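Local coordinates for aminoacyl-histidine dipeptidase (Vibrio alginolyticus, PDB 3MRU), which probably hydrolyses dipeptides, including aminoacyl-histidine dipeptides such as carnosine, as a zinc-dependent metallopeptidase of the M20C family, at residues Y400-K404 with L436-K442. Numbering follows the deposited sequence.
Sequences YPGWK and LECGLFK
Most unusual here is a cysteine sulfur set obliquely to an indole: Cys438 SG (chi1 p) lies 3.4 Å from Trp403 CZ3 and 4.2 Å from the centroid of the six-membered ring, 42° off its normal. The example illustrates an extended loop docking on a short helix. Residues 400-404, leaving strand 393-400, run past the weakly bonded turn near 437-440, where Gly439 N donates to Leu436 O (2.8 Å) and Lys442 N to Gly439 O (2.6 Å). CA atoms pair Pro401 with Leu440 (5.5 Å) and Trp403 with Gly439 (4.9 Å). Trp403 CB packs 4.0 Å from Gly439 CA, where a CB would clash with Leu436 O. Trp403 CD1 meets Lys442 CG at 3.8 Å, while Leu436 CD1 approaches the ring edge. Pro401 CG sits 4.0 Å from Leu440 CG. The Leu436 side chain lies about 8 Å from a bound zinc. Lys442 NZ hydrogen-bonds to Pro446 O and Met448 O, while its methylenes lie beside Trp403. Without hydrogen bonds across it, the contact rests on van der Waals and sulfur-aromatic packing.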
ATOM      1  N   TYR A 400       4.930  -9.647  -3.056  1.00 61.19           N
ATOM      2  CA  TYR A 400       5.865  -8.830  -2.269  1.00 61.13           C
ATOM      3  C   TYR A 400       5.761  -9.094  -0.759  1.00 62.06           C
ATOM      4  O   TYR A 400       4.666  -9.241  -0.212  1.00 62.25           O
ATOM      5  CB  TYR A 400       5.679  -7.342  -2.567  1.00 60.98           C
ATOM      6  CG  TYR A 400       4.261  -6.832  -2.396  1.00 59.97           C
ATOM      7  CD1 TYR A 400       3.863  -6.203  -1.208  1.00 58.34           C
ATOM      8  CD2 TYR A 400       3.317  -6.971  -3.419  1.00 58.79           C
ATOM      9  CE1 TYR A 400       2.568  -5.733  -1.038  1.00 57.18           C
ATOM     10  CE2 TYR A 400       2.017  -6.492  -3.261  1.00 58.15           C
ATOM     11  CZ  TYR A 400       1.658  -5.876  -2.065  1.00 58.18           C
ATOM     12  OH  TYR A 400       0.390  -5.404  -1.896  1.00 58.30           O
ATOM     13  N   PRO A 401       6.909  -9.136  -0.078  1.00 57.62           N
ATOM     14  CA  PRO A 401       6.967  -9.519   1.331  1.00 58.29           C
ATOM     15  C   PRO A 401       6.266  -8.561   2.279  1.00 59.06           C
ATOM     16  O   PRO A 401       6.157  -7.372   2.008  1.00 58.84           O
ATOM     17  CB  PRO A 401       8.467  -9.531   1.628  1.00 69.56           C
ATOM     18  CG  PRO A 401       9.068  -8.669   0.575  1.00 69.26           C
ATOM     19  CD  PRO A 401       8.239  -8.833  -0.631  1.00 68.92           C
ATOM     20  N   GLY A 402       5.784  -9.111   3.388  1.00 72.79           N
ATOM     21  CA  GLY A 402       5.159  -8.331   4.445  1.00 74.07           C
ATOM     22  C   GLY A 402       6.140  -8.151   5.582  1.00 75.23           C
ATOM     23  O   GLY A 402       7.239  -8.712   5.548  1.00 75.50           O
ATOM     24  N   TRP A 403       5.731  -7.379   6.587  1.00 72.62           N
ATOM     25  CA  TRP A 403       6.564  -7.044   7.729  1.00 73.60           C
ATOM     26  C   TRP A 403       5.823  -7.399   9.029  1.00 74.57           C
ATOM     27  O   TRP A 403       4.920  -6.661   9.455  1.00 74.67           O
ATOM     28  CB  TRP A 403       6.913  -5.551   7.639  1.00 78.77           C
ATOM     29  CG  TRP A 403       7.601  -4.909   8.829  1.00 79.14           C
ATOM     30  CD1 TRP A 403       8.395  -5.516   9.779  1.00 78.94           C
ATOM     31  CD2 TRP A 403       7.591  -3.514   9.157  1.00 79.24           C
ATOM     32  NE1 TRP A 403       8.835  -4.588  10.690  1.00 78.30           N
ATOM     33  CE2 TRP A 403       8.369  -3.351  10.329  1.00 78.89           C
ATOM     34  CE3 TRP A 403       6.990  -2.383   8.575  1.00 78.63           C
ATOM     35  CZ2 TRP A 403       8.564  -2.104  10.930  1.00 78.83           C
ATOM     36  CZ3 TRP A 403       7.174  -1.149   9.173  1.00 78.77           C
ATOM     37  CH2 TRP A 403       7.962  -1.019  10.339  1.00 79.53           C
ATOM     38  N   LYS A 404       6.194  -8.523   9.658  1.00 52.20           N
ATOM     39  CA  LYS A 404       5.467  -8.976  10.846  1.00 53.60           C
ATOM     40  C   LYS A 404       5.784  -8.141  12.079  1.00 54.44           C
ATOM     41  O   LYS A 404       6.947  -7.952  12.416  1.00 54.53           O
ATOM     42  CB  LYS A 404       5.637 -10.495  11.093  1.00 78.35           C
ATOM     43  CG  LYS A 404       6.815 -10.967  11.985  1.00 79.12           C
ATOM     44  CD  LYS A 404       6.960 -12.499  11.994  1.00 78.56           C
ATOM     45  CE  LYS A 404       7.243 -13.009  10.575  1.00 80.62           C
ATOM     46  NZ  LYS A 404       7.719 -14.425  10.493  1.00 82.40           N
ATOM     47  N   LEU A 436       4.800  -1.164   2.156  1.00 67.87           N
ATOM     48  CA  LEU A 436       5.786  -0.122   2.382  1.00 68.61           C
ATOM     49  C   LEU A 436       7.175  -0.688   2.096  1.00 69.85           C
ATOM     50  O   LEU A 436       7.437  -1.869   2.354  1.00 69.49           O
ATOM     51  CB  LEU A 436       5.769   0.353   3.832  1.00 58.14           C
ATOM     52  CG  LEU A 436       4.516   0.699   4.630  1.00 56.91           C
ATOM     53  CD1 LEU A 436       4.962   1.010   6.055  1.00 56.11           C
ATOM     54  CD2 LEU A 436       3.697   1.847   4.061  1.00 53.63           C
ATOM     55  N   GLU A 437       8.062   0.175   1.591  1.00 78.80           N
ATOM     56  CA  GLU A 437       9.442  -0.172   1.286  1.00 80.21           C
ATOM     57  C   GLU A 437      10.127  -0.949   2.404  1.00 80.89           C
ATOM     58  O   GLU A 437      10.762  -1.963   2.154  1.00 80.95           O
ATOM     59  CB  GLU A 437      10.217   1.101   1.003  1.00 92.41           C
ATOM     60  CG  GLU A 437      11.657   0.910   0.554  1.00 94.14           C
ATOM     61  CD  GLU A 437      12.203   2.186  -0.057  1.00 97.74           C
ATOM     62  OE1 GLU A 437      12.173   3.231   0.646  1.00 98.06           O
ATOM     63  OE2 GLU A 437      12.627   2.150  -1.244  1.00 99.63           O
ATOM     64  N   CYS A 438      10.000  -0.492   3.640  1.00 82.44           N
ATOM     65  CA  CYS A 438      10.645  -1.217   4.746  1.00 84.10           C
ATOM     66  C   CYS A 438      10.187  -2.680   4.901  1.00 84.23           C
ATOM     67  O   CYS A 438      10.805  -3.460   5.637  1.00 84.62           O
ATOM     68  CB  CYS A 438      10.556  -0.451   6.085  1.00101.63           C
ATOM     69  SG  CYS A 438       8.905   0.141   6.553  1.00104.77           S
ATOM     70  N   GLY A 439       9.108  -3.043   4.216  1.00 92.13           N
ATOM     71  CA  GLY A 439       8.656  -4.428   4.190  1.00 92.27           C
ATOM     72  C   GLY A 439       9.694  -5.273   3.480  1.00 92.49           C
ATOM     73  O   GLY A 439      10.279  -6.190   4.082  1.00 92.48           O
ATOM     74  N   LEU A 440       9.943  -4.935   2.211  1.00 62.62           N
ATOM     75  CA  LEU A 440      10.913  -5.639   1.386  1.00 62.71           C
ATOM     76  C   LEU A 440      12.231  -5.810   2.117  1.00 63.51           C
ATOM     77  O   LEU A 440      12.996  -6.728   1.819  1.00 63.66           O
ATOM     78  CB  LEU A 440      11.124  -4.924   0.058  1.00 60.08           C
ATOM     79  CG  LEU A 440      10.004  -5.049  -0.975  1.00 59.54           C
ATOM     80  CD1 LEU A 440       8.719  -4.409  -0.505  1.00 59.18           C
ATOM     81  CD2 LEU A 440      10.405  -4.461  -2.322  1.00 59.76           C
ATOM     82  N   PHE A 441      12.474  -4.943   3.097  1.00107.10           N
ATOM     83  CA  PHE A 441      13.704  -5.016   3.890  1.00108.50           C
ATOM     84  C   PHE A 441      13.749  -6.241   4.760  1.00109.67           C
ATOM     85  O   PHE A 441      14.830  -6.620   5.203  1.00109.84           O
ATOM     86  CB  PHE A 441      13.927  -3.779   4.778  1.00 81.41           C
ATOM     87  CG  PHE A 441      14.136  -2.497   4.014  1.00 80.41           C
ATOM     88  CD1 PHE A 441      13.809  -1.285   4.594  1.00 79.37           C
ATOM     89  CD2 PHE A 441      14.652  -2.503   2.722  1.00 79.06           C
ATOM     90  CE1 PHE A 441      13.985  -0.112   3.905  1.00 79.62           C
ATOM     91  CE2 PHE A 441      14.825  -1.336   2.025  1.00 78.76           C
ATOM     92  CZ  PHE A 441      14.490  -0.134   2.614  1.00 80.14           C
ATOM     93  N   LYS A 442      12.587  -6.847   5.021  1.00 89.07           N
ATOM     94  CA  LYS A 442      12.548  -8.047   5.858  1.00 90.45           C
ATOM     95  C   LYS A 442      12.925  -9.328   5.129  1.00 91.87           C
ATOM     96  O   LYS A 442      13.229 -10.324   5.787  1.00 91.72           O
ATOM     97  CB  LYS A 442      11.177  -8.270   6.508  1.00 70.62           C
ATOM     98  CG  LYS A 442      10.936  -7.462   7.782  1.00 69.70           C
ATOM     99  CD  LYS A 442      11.921  -7.791   8.897  1.00 68.16           C
ATOM    100  CE  LYS A 442      11.359  -8.791   9.887  1.00 67.39           C
ATOM    101  NZ  LYS A 442      12.003  -8.658  11.230  1.00 66.13           N
TER